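Local structure of tryparedoxin (Leishmania major, 3S9F) at residues E84-F97 / M104-V117. The protein probably acts as a thioredoxin-like disulfide reductase, passing electrons to a tryparedoxin peroxidase in the parasite's detoxification pathway. Numbering follows the deposited sequence.
Sequences EIILASWDEEEDDF and MPWLSIPFANRNIV
The indole of Trp106 lies between Ile85, whose CG2 stands 3.8 Å from the centroid of the five-membered ring and almost on its normal, and Met104 CB with Pro105 CD, which cover the opposite face. Its CG takes the position between backbone N and carbonyl carbon (chi1 50°), which lays the ring back against Met104 and Pro105 of its own segment and turns the other face to Ile85; the indole NE1 is buried without a polar partner. At the far end, Phe111 receives Glu94 CB over one face, 3.7 Å from the ring centroid, while the carbonyl oxygens of Asp91 and Glu92 lie at its edge. Phe111 CB in turn sits over a face of Phe97, and the two rings meet obliquely, their planes 53° apart. Ser108 OG approaches the Phe97 edge, 3.4 Å from CZ, and donates to Ile109 O from above the carbonyl plane.

Between these clusters the backbones pair in parallel: Leu107 N binds Ile85 O, Leu87 N binds Leu107 O at 2.8 Å and nearly straight, and Ile109 N binds Leu87 O. Where the strands part, a water accepts from Ser89 N and lies 3.0 Å from Ile109 O. Ile86 CG2 packs on Ile109 CG1 on one side of the sheet; on the other, Leu87 CD2 touches Met104 SD. Val117 CG1, from helix 114-123, reaches Ser89 O and the edge of Trp90, whose NE1 bonds to Thr121.

Strand 83-89, helix 94-101 and strand 107-108 thus form a beta-alpha-beta crossover, with Phe97 and Phe111 joining the helix start to the loop after the second strand, within the thioredoxin fold.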
loop_
_atom_site.group_PDB
_atom_site.type_symbol
_atom_site.label_atom_id
_atom_site.label_comp_id
_atom_site.label_asym_id
_atom_site.label_seq_id
_atom_site.Cartn_x
_atom_site.Cartn_y
_atom_site.Cartn_z
ATOM N N GLU A 84 1.296 -3.063 18.286
ATOM C CA GLU A 84 1.349 -4.170 17.337
ATOM C C GLU A 84 2.712 -4.194 16.675
ATOM O O GLU A 84 3.411 -3.175 16.637
ATOM C CB GLU A 84 0.207 -4.045 16.295
ATOM C CG GLU A 84 0.072 -5.237 15.338
ATOM C CD GLU A 84 -0.066 -6.561 16.068
ATOM O OE1 GLU A 84 -1.221 -6.970 16.337
ATOM O OE2 GLU A 84 0.972 -7.183 16.393
ATOM N N ILE A 85 3.115 -5.359 16.169
ATOM C CA ILE A 85 4.375 -5.431 15.437
ATOM C C ILE A 85 4.104 -5.991 14.060
ATOM O O ILE A 85 3.301 -6.937 13.900
ATOM C CB ILE A 85 5.463 -6.250 16.169
ATOM C CG1 ILE A 85 5.810 -5.568 17.514
ATOM C CG2 ILE A 85 6.754 -6.330 15.314
ATOM C CD1 ILE A 85 6.827 -6.344 18.346
ATOM N N ILE A 86 4.760 -5.396 13.064
ATOM C CA ILE A 86 4.654 -5.886 11.694
ATOM C C ILE A 86 6.036 -6.247 11.185
ATOM O O ILE A 86 6.906 -5.377 11.084
ATOM C CB ILE A 86 4.048 -4.806 10.741
ATOM C CG1 ILE A 86 2.653 -4.389 11.217
ATOM C CG2 ILE A 86 4.023 -5.360 9.281
ATOM C CD1 ILE A 86 2.075 -3.135 10.516
ATOM N N LEU A 87 6.248 -7.516 10.861
ATOM C CA LEU A 87 7.513 -7.948 10.237
ATOM C C LEU A 87 7.712 -7.319 8.858
ATOM O O LEU A 87 6.800 -7.339 8.031
ATOM C CB LEU A 87 7.559 -9.481 10.134
ATOM C CG LEU A 87 8.803 -10.041 9.424
ATOM C CD1 LEU A 87 10.093 -9.774 10.258
ATOM C CD2 LEU A 87 8.606 -11.540 9.190
ATOM N N ALA A 88 8.900 -6.721 8.652
ATOM C CA ALA A 88 9.313 -6.205 7.346
ATOM C C ALA A 88 10.590 -6.972 7.025
ATOM O O ALA A 88 11.716 -6.553 7.363
ATOM C CB ALA A 88 9.549 -4.701 7.420
ATOM N N SER A 89 10.391 -8.114 6.384
ATOM C CA SER A 89 11.428 -9.135 6.282
ATOM C C SER A 89 12.475 -8.871 5.223
ATOM O O SER A 89 12.145 -8.527 4.090
ATOM C CB SER A 89 10.798 -10.497 5.993
ATOM O OG SER A 89 11.842 -11.444 5.832
ATOM N N TRP A 90 13.739 -9.042 5.604
ATOM C CA TRP A 90 14.829 -9.008 4.649
ATOM C C TRP A 90 15.146 -10.399 4.072
ATOM O O TRP A 90 16.145 -10.561 3.372
ATOM C CB TRP A 90 16.072 -8.404 5.292
ATOM C CG TRP A 90 16.056 -6.891 5.403
ATOM C CD1 TRP A 90 14.975 -6.043 5.345
ATOM C CD2 TRP A 90 17.204 -6.069 5.602
ATOM N NE1 TRP A 90 15.398 -4.725 5.502
ATOM C CE2 TRP A 90 16.760 -4.724 5.667
ATOM C CE3 TRP A 90 18.571 -6.344 5.750
ATOM C CZ2 TRP A 90 17.646 -3.650 5.858
ATOM C CZ3 TRP A 90 19.450 -5.291 5.935
ATOM C CH2 TRP A 90 18.978 -3.951 6.005
ATOM N N ASP A 91 14.286 -11.377 4.330
ATOM C CA ASP A 91 14.426 -12.686 3.676
ATOM C C ASP A 91 13.939 -12.560 2.247
ATOM O O ASP A 91 12.870 -11.998 1.992
ATOM C CB ASP A 91 13.605 -13.752 4.390
ATOM C CG ASP A 91 14.308 -14.311 5.600
ATOM O OD1 ASP A 91 15.332 -14.999 5.416
ATOM O OD2 ASP A 91 13.834 -14.081 6.729
ATOM N N GLU A 92 14.720 -13.097 1.321
ATOM C CA GLU A 92 14.328 -13.081 -0.077
ATOM C C GLU A 92 13.909 -14.452 -0.565
ATOM O O GLU A 92 13.353 -14.577 -1.655
ATOM C CB GLU A 92 15.430 -12.478 -0.938
ATOM C CG GLU A 92 15.527 -10.972 -0.735
ATOM C CD GLU A 92 16.609 -10.319 -1.581
ATOM O OE1 GLU A 92 16.862 -10.778 -2.718
ATOM O OE2 GLU A 92 17.203 -9.330 -1.102
ATOM N N GLU A 93 14.169 -15.470 0.252
ATOM C CA GLU A 93 13.661 -16.812 -0.016
ATOM C C GLU A 93 12.377 -17.026 0.761
ATOM O O GLU A 93 12.347 -16.828 1.970
ATOM C CB GLU A 93 14.697 -17.888 0.356
ATOM C CG GLU A 93 16.027 -17.780 -0.397
ATOM C CD GLU A 93 15.900 -18.089 -1.892
ATOM O OE1 GLU A 93 14.967 -18.819 -2.292
ATOM O OE2 GLU A 93 16.737 -17.595 -2.673
ATOM N N GLU A 94 11.327 -17.460 0.065
ATOM C CA GLU A 94 10.012 -17.606 0.682
ATOM C C GLU A 94 9.944 -18.698 1.748
ATOM O O GLU A 94 9.235 -18.549 2.740
ATOM C CB GLU A 94 8.928 -17.821 -0.380
ATOM C CG GLU A 94 7.510 -17.794 0.168
ATOM C CD GLU A 94 6.473 -17.591 -0.926
ATOM O OE1 GLU A 94 6.841 -17.698 -2.126
ATOM O OE2 GLU A 94 5.295 -17.332 -0.587
ATOM N N ASP A 95 10.680 -19.795 1.573
ATOM C CA ASP A 95 10.610 -20.816 2.618
ATOM C C ASP A 95 11.298 -20.378 3.913
ATOM O O ASP A 95 10.781 -20.648 5.005
ATOM C CB ASP A 95 11.089 -22.192 2.135
ATOM C CG ASP A 95 12.526 -22.190 1.640
ATOM O OD1 ASP A 95 13.170 -21.120 1.523
ATOM O OD2 ASP A 95 13.006 -23.303 1.334
ATOM N N ASP A 96 12.427 -19.669 3.791
ATOM C CA ASP A 96 13.116 -19.086 4.950
ATOM C C ASP A 96 12.244 -18.015 5.599
ATOM O O ASP A 96 12.196 -17.897 6.822
ATOM C CB ASP A 96 14.452 -18.421 4.559
ATOM C CG ASP A 96 15.430 -19.369 3.919
ATOM O OD1 ASP A 96 15.349 -20.581 4.160
ATOM O OD2 ASP A 96 16.315 -18.875 3.192
ATOM N N PHE A 97 11.580 -17.206 4.770
ATOM C CA PHE A 97 10.657 -16.185 5.286
ATOM C C PHE A 97 9.591 -16.857 6.152
ATOM O O PHE A 97 9.304 -16.394 7.264
ATOM C CB PHE A 97 9.984 -15.450 4.117
ATOM C CG PHE A 97 8.787 -14.656 4.520
ATOM C CD1 PHE A 97 8.931 -13.349 4.963
ATOM C CD2 PHE A 97 7.511 -15.217 4.477
ATOM C CE1 PHE A 97 7.798 -12.586 5.363
ATOM C CE2 PHE A 97 6.389 -14.490 4.861
ATOM C CZ PHE A 97 6.517 -13.172 5.311
ATOM N N MET A 104 7.071 -16.077 15.126
ATOM C CA MET A 104 6.575 -14.769 15.600
ATOM C C MET A 104 5.075 -14.753 15.827
ATOM O O MET A 104 4.327 -15.349 15.052
ATOM C CB MET A 104 6.938 -13.683 14.588
ATOM C CG MET A 104 8.420 -13.579 14.349
ATOM S SD MET A 104 8.735 -12.566 12.904
ATOM C CE MET A 104 10.496 -12.725 12.847
ATOM N N PRO A 105 4.632 -14.070 16.870
ATOM C CA PRO A 105 3.210 -14.003 17.220
ATOM C C PRO A 105 2.490 -12.804 16.622
ATOM O O PRO A 105 1.307 -12.635 16.837
ATOM C CB PRO A 105 3.244 -13.829 18.732
ATOM C CG PRO A 105 4.515 -13.190 19.004
ATOM C CD PRO A 105 5.487 -13.689 17.996
ATOM N N TRP A 106 3.222 -11.979 15.895
ATOM C CA TRP A 106 2.677 -10.753 15.351
ATOM C C TRP A 106 2.336 -10.815 13.857
ATOM O O TRP A 106 2.132 -11.873 13.315
ATOM C CB TRP A 106 3.612 -9.588 15.669
ATOM C CG TRP A 106 5.011 -9.849 15.327
ATOM C CD1 TRP A 106 5.534 -9.946 14.085
ATOM C CD2 TRP A 106 6.099 -10.040 16.232
ATOM N NE1 TRP A 106 6.869 -10.188 14.147
ATOM C CE2 TRP A 106 7.245 -10.247 15.459
ATOM C CE3 TRP A 106 6.215 -10.064 17.618
ATOM C CZ2 TRP A 106 8.477 -10.476 16.022
ATOM C CZ3 TRP A 106 7.429 -10.278 18.165
ATOM C CH2 TRP A 106 8.548 -10.491 17.375
ATOM N N LEU A 107 2.257 -9.651 13.222
ATOM C CA LEU A 107 1.858 -9.532 11.820
ATOM C C LEU A 107 3.037 -9.479 10.853
ATOM O O LEU A 107 4.135 -9.283 11.263
ATOM C CB LEU A 107 1.060 -8.247 11.620
ATOM C CG LEU A 107 -0.135 -7.984 12.540
ATOM C CD1 LEU A 107 -0.852 -6.702 12.226
ATOM C CD2 LEU A 107 -1.057 -9.126 12.433
ATOM N N SER A 108 2.771 -9.620 9.562
ATOM C CA SER A 108 3.857 -9.424 8.577
ATOM C C SER A 108 3.344 -8.767 7.312
ATOM O O SER A 108 2.234 -8.981 6.872
ATOM C CB SER A 108 4.542 -10.769 8.212
ATOM O OG SER A 108 5.656 -10.577 7.340
ATOM N N ILE A 109 4.198 -7.959 6.705
ATOM C CA ILE A 109 4.019 -7.640 5.300
ATOM C C ILE A 109 4.210 -8.964 4.535
ATOM O O ILE A 109 5.157 -9.712 4.817
ATOM C CB ILE A 109 5.077 -6.599 4.885
ATOM C CG1 ILE A 109 4.816 -5.267 5.629
ATOM C CG2 ILE A 109 5.088 -6.415 3.357
ATOM C CD1 ILE A 109 6.036 -4.303 5.618
ATOM N N PRO A 110 3.305 -9.277 3.590
ATOM C CA PRO A 110 3.430 -10.551 2.897
ATOM C C PRO A 110 4.751 -10.642 2.137
ATOM O O PRO A 110 5.303 -9.624 1.686
ATOM C CB PRO A 110 2.256 -10.543 1.924
ATOM C CG PRO A 110 1.236 -9.659 2.580
ATOM C CD PRO A 110 2.059 -8.570 3.248
ATOM N N PHE A 111 5.267 -11.864 2.038
ATOM C CA PHE A 111 6.519 -12.108 1.334
ATOM C C PHE A 111 6.555 -11.489 -0.071
ATOM O O PHE A 111 7.583 -10.952 -0.500
ATOM C CB PHE A 111 6.776 -13.612 1.189
ATOM C CG PHE A 111 7.992 -13.913 0.374
ATOM C CD1 PHE A 111 9.257 -13.733 0.917
ATOM C CD2 PHE A 111 7.874 -14.325 -0.958
ATOM C CE1 PHE A 111 10.396 -13.997 0.160
ATOM C CE2 PHE A 111 9.005 -14.581 -1.732
ATOM C CZ PHE A 111 10.271 -14.423 -1.169
ATOM N N ALA A 112 5.440 -11.610 -0.785
ATOM C CA ALA A 112 5.305 -11.107 -2.147
ATOM C C ALA A 112 5.484 -9.596 -2.260
ATOM O O ALA A 112 5.801 -9.079 -3.353
ATOM C CB ALA A 112 3.928 -11.514 -2.709
ATOM N N ASN A 113 5.266 -8.888 -1.147
ATOM C CA ASN A 113 5.369 -7.430 -1.128
ATOM C C ASN A 113 6.760 -6.930 -0.735
ATOM O O ASN A 113 6.920 -6.042 0.113
ATOM C CB ASN A 113 4.290 -6.835 -0.252
ATOM C CG ASN A 113 2.911 -7.061 -0.817
ATOM O OD1 ASN A 113 2.552 -6.522 -1.883
ATOM N ND2 ASN A 113 2.118 -7.838 -0.114
ATOM N N ARG A 114 7.758 -7.495 -1.395
ATOM C CA ARG A 114 9.158 -7.118 -1.198
ATOM C C ARG A 114 9.401 -5.633 -1.459
ATOM O O ARG A 114 10.175 -4.995 -0.726
ATOM C CB ARG A 114 10.041 -7.938 -2.136
ATOM C CG ARG A 114 9.983 -9.434 -1.876
ATOM C CD ARG A 114 10.023 -10.189 -3.196
ATOM N NE ARG A 114 10.802 -11.425 -3.134
ATOM C CZ ARG A 114 12.135 -11.482 -3.090
ATOM N NH1 ARG A 114 12.873 -10.371 -3.073
ATOM N NH2 ARG A 114 12.733 -12.661 -3.051
ATOM N N ASN A 115 8.756 -5.115 -2.507
ATOM C CA ASN A 115 8.837 -3.723 -2.925
ATOM C C ASN A 115 8.569 -2.830 -1.723
ATOM O O ASN A 115 9.273 -1.843 -1.495
ATOM C CB ASN A 115 7.747 -3.410 -3.982
ATOM C CG ASN A 115 8.211 -3.554 -5.419
ATOM O OD1 ASN A 115 7.374 -3.566 -6.332
ATOM N ND2 ASN A 115 9.528 -3.648 -5.645
ATOM N N ILE A 116 7.522 -3.176 -0.959
ATOM C CA ILE A 116 7.133 -2.388 0.215
ATOM C C ILE A 116 8.242 -2.393 1.270
ATOM O O ILE A 116 8.569 -1.352 1.822
ATOM C CB ILE A 116 5.786 -2.884 0.843
ATOM C CG1 ILE A 116 4.600 -2.392 0.019
ATOM C CG2 ILE A 116 5.635 -2.382 2.301
ATOM C CD1 ILE A 116 3.306 -3.121 0.310
ATOM N N VAL A 117 8.815 -3.572 1.546
ATOM C CA VAL A 117 9.910 -3.681 2.541
ATOM C C VAL A 117 11.108 -2.829 2.107
ATOM O O VAL A 117 11.702 -2.122 2.921
ATOM C CB VAL A 117 10.333 -5.153 2.800
ATOM C CG1 VAL A 117 11.568 -5.215 3.714
ATOM C CG2 VAL A 117 9.156 -5.925 3.461
HETATM O O HOH W 1 8.029 -8.826 5.149
#